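Local coordinates for putative periplasmic protein (Salmonella enterica subsp. enterica serovar Typhimurium, PDB 4J32), which probably neutralises the type VI secretion amidase effector Tae4, a peptidoglycan hydrolase, by binding it as the periplasmic immunity protein Tai4, at residues 21-25 against 58-62; 47-51 against 97-101. One frame throughout, in Å; residues are numbered along the deposited sequence. Where two conformers were deposited one is given.

Contact 1 of 2, residues 21-25 against 58-62; sequences HCLAL and DEIAK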
loop_
_atom_site.group_PDB
_atom_site.type_symbol
_atom_site.label_atom_id
_atom_site.label_comp_id
_atom_site.label_asym_id
_atom_site.label_seq_id
_atom_site.Cartn_x
_atom_site.Cartn_y
_atom_site.Cartn_z
ATOM N N HIS B 21 -5.624 -3.894 -4.610
ATOM C CA HIS B 21 -7.065 -3.851 -4.379
ATOM C C HIS B 21 -7.376 -3.584 -2.900
ATOM O O HIS B 21 -8.247 -2.769 -2.580
ATOM C CB HIS B 21 -7.746 -5.141 -4.843
ATOM C CG HIS B 21 -9.220 -5.144 -4.607
ATOM N ND1 HIS B 21 -10.088 -4.355 -5.328
ATOM C CD2 HIS B 21 -9.975 -5.823 -3.713
ATOM C CE1 HIS B 21 -11.321 -4.558 -4.895
ATOM N NE2 HIS B 21 -11.275 -5.429 -3.900
ATOM N N CYS B 22 -6.669 -4.280 -2.014
ATOM C CA CYS B 22 -6.913 -4.091 -0.581
ATOM C C CYS B 22 -6.622 -2.639 -0.170
ATOM O O CYS B 22 -7.382 -2.028 0.604
ATOM C CB CYS B 22 -6.055 -5.058 0.216
ATOM S SG CYS B 22 -6.299 -4.926 2.000
ATOM N N LEU B 23 -5.545 -2.082 -0.713
ATOM C CA LEU B 23 -5.199 -0.677 -0.410
ATOM C C LEU B 23 -6.305 0.268 -0.916
ATOM O O LEU B 23 -6.676 1.235 -0.230
ATOM C CB LEU B 23 -3.823 -0.340 -0.999
ATOM C CG LEU B 23 -2.620 -1.081 -0.405
ATOM C CD1 LEU B 23 -1.328 -0.813 -1.243
ATOM C CD2 LEU B 23 -2.416 -0.686 1.098
ATOM N N ALA B 24 -6.873 -0.045 -2.086
ATOM C CA ALA B 24 -8.020 0.696 -2.615
ATOM C C ALA B 24 -9.240 0.611 -1.705
ATOM O O ALA B 24 -10.065 1.522 -1.688
ATOM C CB ALA B 24 -8.396 0.186 -4.011
ATOM N N LEU B 25 -9.388 -0.509 -0.992
ATOM C CA LEU B 25 -10.483 -0.632 -0.035
ATOM C C LEU B 25 -10.297 0.157 1.262
ATOM O O LEU B 25 -11.260 0.745 1.770
ATOM C CB LEU B 25 -10.727 -2.103 0.343
ATOM C CG LEU B 25 -11.148 -3.075 -0.763
ATOM C CD1 LEU B 25 -11.308 -4.493 -0.179
ATOM C CD2 LEU B 25 -12.426 -2.608 -1.437
ATOM N N ASP B 58 -11.219 -10.313 -3.570
ATOM C CA ASP B 58 -11.986 -9.279 -2.840
ATOM C C ASP B 58 -12.748 -9.811 -1.628
ATOM O O ASP B 58 -12.748 -9.150 -0.581
ATOM C CB ASP B 58 -12.953 -8.553 -3.784
ATOM C CG ASP B 58 -13.864 -7.566 -3.061
ATOM O OD1 ASP B 58 -13.388 -6.463 -2.686
ATOM O OD2 ASP B 58 -15.066 -7.883 -2.879
ATOM N N GLU B 59 -13.400 -10.974 -1.750
ATOM C CA GLU B 59 -14.104 -11.570 -0.598
ATOM C C GLU B 59 -13.163 -11.769 0.586
ATOM O O GLU B 59 -13.541 -11.533 1.754
ATOM C CB GLU B 59 -14.763 -12.914 -0.972
ATOM C CG GLU B 59 -15.971 -12.787 -1.888
ATOM C CD GLU B 59 -17.134 -12.062 -1.228
ATOM O OE1 GLU B 59 -17.886 -11.377 -1.950
ATOM O OE2 GLU B 59 -17.308 -12.193 -0.003
ATOM N N ILE B 60 -11.941 -12.209 0.296
ATOM C CA ILE B 60 -10.948 -12.424 1.364
ATOM C C ILE B 60 -10.430 -11.088 1.882
ATOM O O ILE B 60 -10.294 -10.907 3.095
ATOM C CB ILE B 60 -9.784 -13.358 0.923
ATOM C CG1 ILE B 60 -10.357 -14.669 0.370
ATOM C CG2 ILE B 60 -8.800 -13.609 2.094
ATOM C CD1 ILE B 60 -9.297 -15.572 -0.344
ATOM N N ALA B 61 -10.183 -10.151 0.960
ATOM C CA ALA B 61 -9.699 -8.822 1.330
ATOM C C ALA B 61 -10.657 -8.174 2.323
ATOM O O ALA B 61 -10.207 -7.512 3.269
ATOM C CB ALA B 61 -9.527 -7.934 0.098
ATOM N N LYS B 62 -11.960 -8.374 2.110
ATOM C CA LYS B 62 -12.953 -7.742 2.974
ATOM C C LYS B 62 -12.920 -8.289 4.407
ATOM O O LYS B 62 -13.360 -7.605 5.339
ATOM C CB LYS B 62 -14.353 -7.792 2.339
ATOM C CG LYS B 62 -14.507 -6.854 1.122
ATOM C CD LYS B 62 -15.827 -7.081 0.400
ATOM C CE LYS B 62 -16.084 -6.129 -0.775
ATOM N NZ LYS B 62 -15.235 -4.905 -0.772
#

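Contact 2 of 2, residues 47-51 against 97-101; sequences GKQSV and RRVEK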
loop_
_atom_site.group_PDB
_atom_site.type_symbol
_atom_site.label_atom_id
_atom_site.label_comp_id
_atom_site.label_asym_id
_atom_site.label_seq_id
_atom_site.Cartn_x
_atom_site.Cartn_y
_atom_site.Cartn_z
ATOM N N GLY B 47 -3.367 -10.583 -16.499
ATOM C CA GLY B 47 -3.836 -11.906 -16.039
ATOM C C GLY B 47 -4.512 -12.713 -17.138
ATOM O O GLY B 47 -4.969 -12.160 -18.136
ATOM N N LYS B 48 -4.536 -14.037 -16.969
ATOM C CA LYS B 48 -5.206 -14.944 -17.902
ATOM C C LYS B 48 -6.438 -15.567 -17.228
ATOM O O LYS B 48 -7.067 -16.488 -17.782
ATOM C CB LYS B 48 -4.236 -16.050 -18.374
ATOM C CG LYS B 48 -2.995 -15.538 -19.164
ATOM C CD LYS B 48 -3.428 -14.669 -20.345
ATOM C CE LYS B 48 -2.286 -14.347 -21.305
ATOM N NZ LYS B 48 -2.840 -13.945 -22.654
ATOM N N GLN B 49 -6.790 -15.017 -16.068
ATOM C CA GLN B 49 -7.889 -15.548 -15.247
ATOM C C GLN B 49 -9.181 -14.800 -15.501
ATOM O O GLN B 49 -9.176 -13.603 -15.850
ATOM C CB GLN B 49 -7.566 -15.475 -13.739
ATOM C CG GLN B 49 -6.364 -16.346 -13.298
ATOM C CD GLN B 49 -5.029 -15.789 -13.803
ATOM O OE1 GLN B 49 -4.782 -14.586 -13.732
ATOM N NE2 GLN B 49 -4.167 -16.667 -14.316
ATOM N N SER B 50 -10.280 -15.505 -15.256
ATOM C CA SER B 50 -11.627 -14.941 -15.332
ATOM C C SER B 50 -11.852 -13.977 -14.178
ATOM O O SER B 50 -11.163 -14.038 -13.148
ATOM C CB SER B 50 -12.673 -16.057 -15.237
ATOM O OG SER B 50 -12.575 -16.938 -16.355
ATOM N N VAL B 51 -12.836 -13.104 -14.338
ATOM C CA VAL B 51 -13.022 -12.024 -13.360
ATOM C C VAL B 51 -13.408 -12.545 -11.965
ATOM O O VAL B 51 -13.107 -11.909 -10.948
ATOM C CB VAL B 51 -14.054 -10.974 -13.874
ATOM C CG1 VAL B 51 -15.530 -11.509 -13.780
ATOM C CG2 VAL B 51 -13.854 -9.630 -13.172
ATOM N N ARG B 97 -4.410 -22.801 -6.417
ATOM C CA ARG B 97 -5.478 -23.706 -6.909
ATOM C C ARG B 97 -5.977 -23.370 -8.279
ATOM O O ARG B 97 -6.720 -24.161 -8.855
ATOM C CB ARG B 97 -6.769 -23.571 -6.052
ATOM C CG ARG B 97 -6.915 -24.420 -4.867
ATOM C CD ARG B 97 -8.409 -24.645 -4.518
ATOM N NE ARG B 97 -9.156 -23.444 -4.122
ATOM C CZ ARG B 97 -9.057 -22.823 -2.950
ATOM N NH1 ARG B 97 -8.197 -23.233 -2.012
ATOM N NH2 ARG B 97 -9.804 -21.752 -2.714
ATOM N N ARG B 98 -5.677 -22.169 -8.767
ATOM C CA ARG B 98 -6.442 -21.593 -9.854
ATOM C C ARG B 98 -6.534 -22.495 -11.093
ATOM O O ARG B 98 -5.569 -23.187 -11.466
ATOM C CB ARG B 98 -5.899 -20.206 -10.213
ATOM C CG ARG B 98 -4.558 -20.235 -10.929
ATOM C CD ARG B 98 -3.959 -18.835 -11.115
ATOM N NE ARG B 98 -2.707 -18.967 -11.853
ATOM C CZ ARG B 98 -1.542 -19.346 -11.321
ATOM N NH1 ARG B 98 -1.416 -19.569 -10.012
ATOM N NH2 ARG B 98 -0.475 -19.476 -12.101
ATOM N N VAL B 99 -7.712 -22.512 -11.708
ATOM C CA VAL B 99 -7.955 -23.343 -12.894
ATOM C C VAL B 99 -7.208 -22.809 -14.110
ATOM O O VAL B 99 -6.673 -23.582 -14.911
ATOM C CB VAL B 99 -9.477 -23.411 -13.206
ATOM C CG1 VAL B 99 -9.729 -24.184 -14.474
ATOM C CG2 VAL B 99 -10.188 -24.042 -12.044
ATOM N N GLU B 100 -7.178 -21.484 -14.230
ATOM C CA GLU B 100 -6.507 -20.801 -15.337
ATOM C C GLU B 100 -5.072 -20.444 -14.933
ATOM O O GLU B 100 -4.839 -19.457 -14.222
ATOM C CB GLU B 100 -7.303 -19.541 -15.735
ATOM C CG GLU B 100 -8.719 -19.865 -16.213
ATOM C CD GLU B 100 -9.771 -18.813 -15.867
ATOM O OE1 GLU B 100 -9.678 -18.180 -14.790
ATOM O OE2 GLU B 100 -10.704 -18.642 -16.693
ATOM N N LYS B 101 -4.109 -21.256 -15.378
ATOM C CA LYS B 101 -2.717 -21.049 -14.956
ATOM C C LYS B 101 -2.102 -19.783 -15.574
ATOM O O LYS B 101 -1.269 -19.125 -14.925
ATOM C CB LYS B 101 -1.859 -22.289 -15.260
ATOM C CG LYS B 101 -2.244 -23.551 -14.446
ATOM C CD LYS B 101 -2.302 -23.251 -12.932
ATOM C CE LYS B 101 -2.709 -24.497 -12.140
ATOM N NZ LYS B 101 -3.092 -24.163 -10.736
ATOM O OXT LYS B 101 -2.412 -19.406 -16.722
#

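Contact 1 of 2, residues 21-25 against 58-62
A buried helix-helix interface of the all-alpha Tai4 fold can be held by one polar bridge set beside apolar packing, and the meeting of helices 10-26 and 51-65 illustrates how. The axes of segments 21-25 and 58-62 approach to 10.1 Å and cross at -48°. Across this gap His21 NE2 donates to Asp58 OD1 at 2.6 Å, nearly linear at 171°. The same oxygen is shared: Lys62 NZ, one helical turn on from Asp58, forms a salt bridge to Asp58 OD1 at 3.1 Å, so the buried carboxylate gains a second, cationic partner. Leu25, a turn beyond His21, packs its CD1 against Ala61 CB at 3.9 Å. Phe85 of helix 78-86 touches Cys22 and Ala61, and a 2-ethoxyethanol, probably from the crystallisation liquor, sits against Leu25, Lys33 and Arg37. The whole is a His-carboxylate hydrogen bond joining two helices of an all-alpha fold, with the Cys22-Cys82 disulfide tying in helix 78-86.

Contact 2 of 2, residues 47-51 against 97-101
Both carboxylate oxygens of Glu100 are engaged by Ser50: the backbone Ser50 N donates to Glu100 OE1 at 2.8 Å and the hydroxyl Ser50 OG donates to Glu100 OE2 at 2.6 Å. One acidic side chain thus grips a residue through main chain and side chain together. A third bond, also donated from 47-51, runs from Gln49 NE2 to the backbone Glu100 O at 2.9 Å with an angle of 174°. The C-terminal segment is folded on itself by Arg98 NH2, which reaches Lys101 O at 3.0 Å, and by Lys101 NZ, which reaches Arg98 O at 2.8 Å. Packing is modest: Lys48 O lies 3.7 Å from Glu100 CB. Beyond the two segments, Gln49 NE2 also bonds Gln10 OE1, Arg98 NH1 bonds Ile95 O, and Gln49 O accepts from Arg92 NH1 of the Tae4 chain. The contact thereby joins the loop segment 47-51, between helices 30-46 and 51-65, to the tail after helix 89-96, with Gln49 and Arg98 both resting on Leu14 of helix 10-26.

How the contacts relate
Two ways of tying a small helical protein together appear here, one in the interior and one at the periphery. The centre of contact 1 lies about 6 Å from that of the chain and the centre of contact 2 about 16 Å; the two centres are 18 Å apart, with nearest atoms about 7 Å apart and no touch. In sequence their segments alternate: 21-25, 47-51, 58-62, 97-101. Helix 51-65 links them: it follows on from segment 47-51 and carries segment 58-62. Helix 10-26 supplies segment 21-25 and, nearer its start, packs against contact 2. Both contacts also touch the partner chain, consistent with a compact scaffold that presents a surface to Tae4.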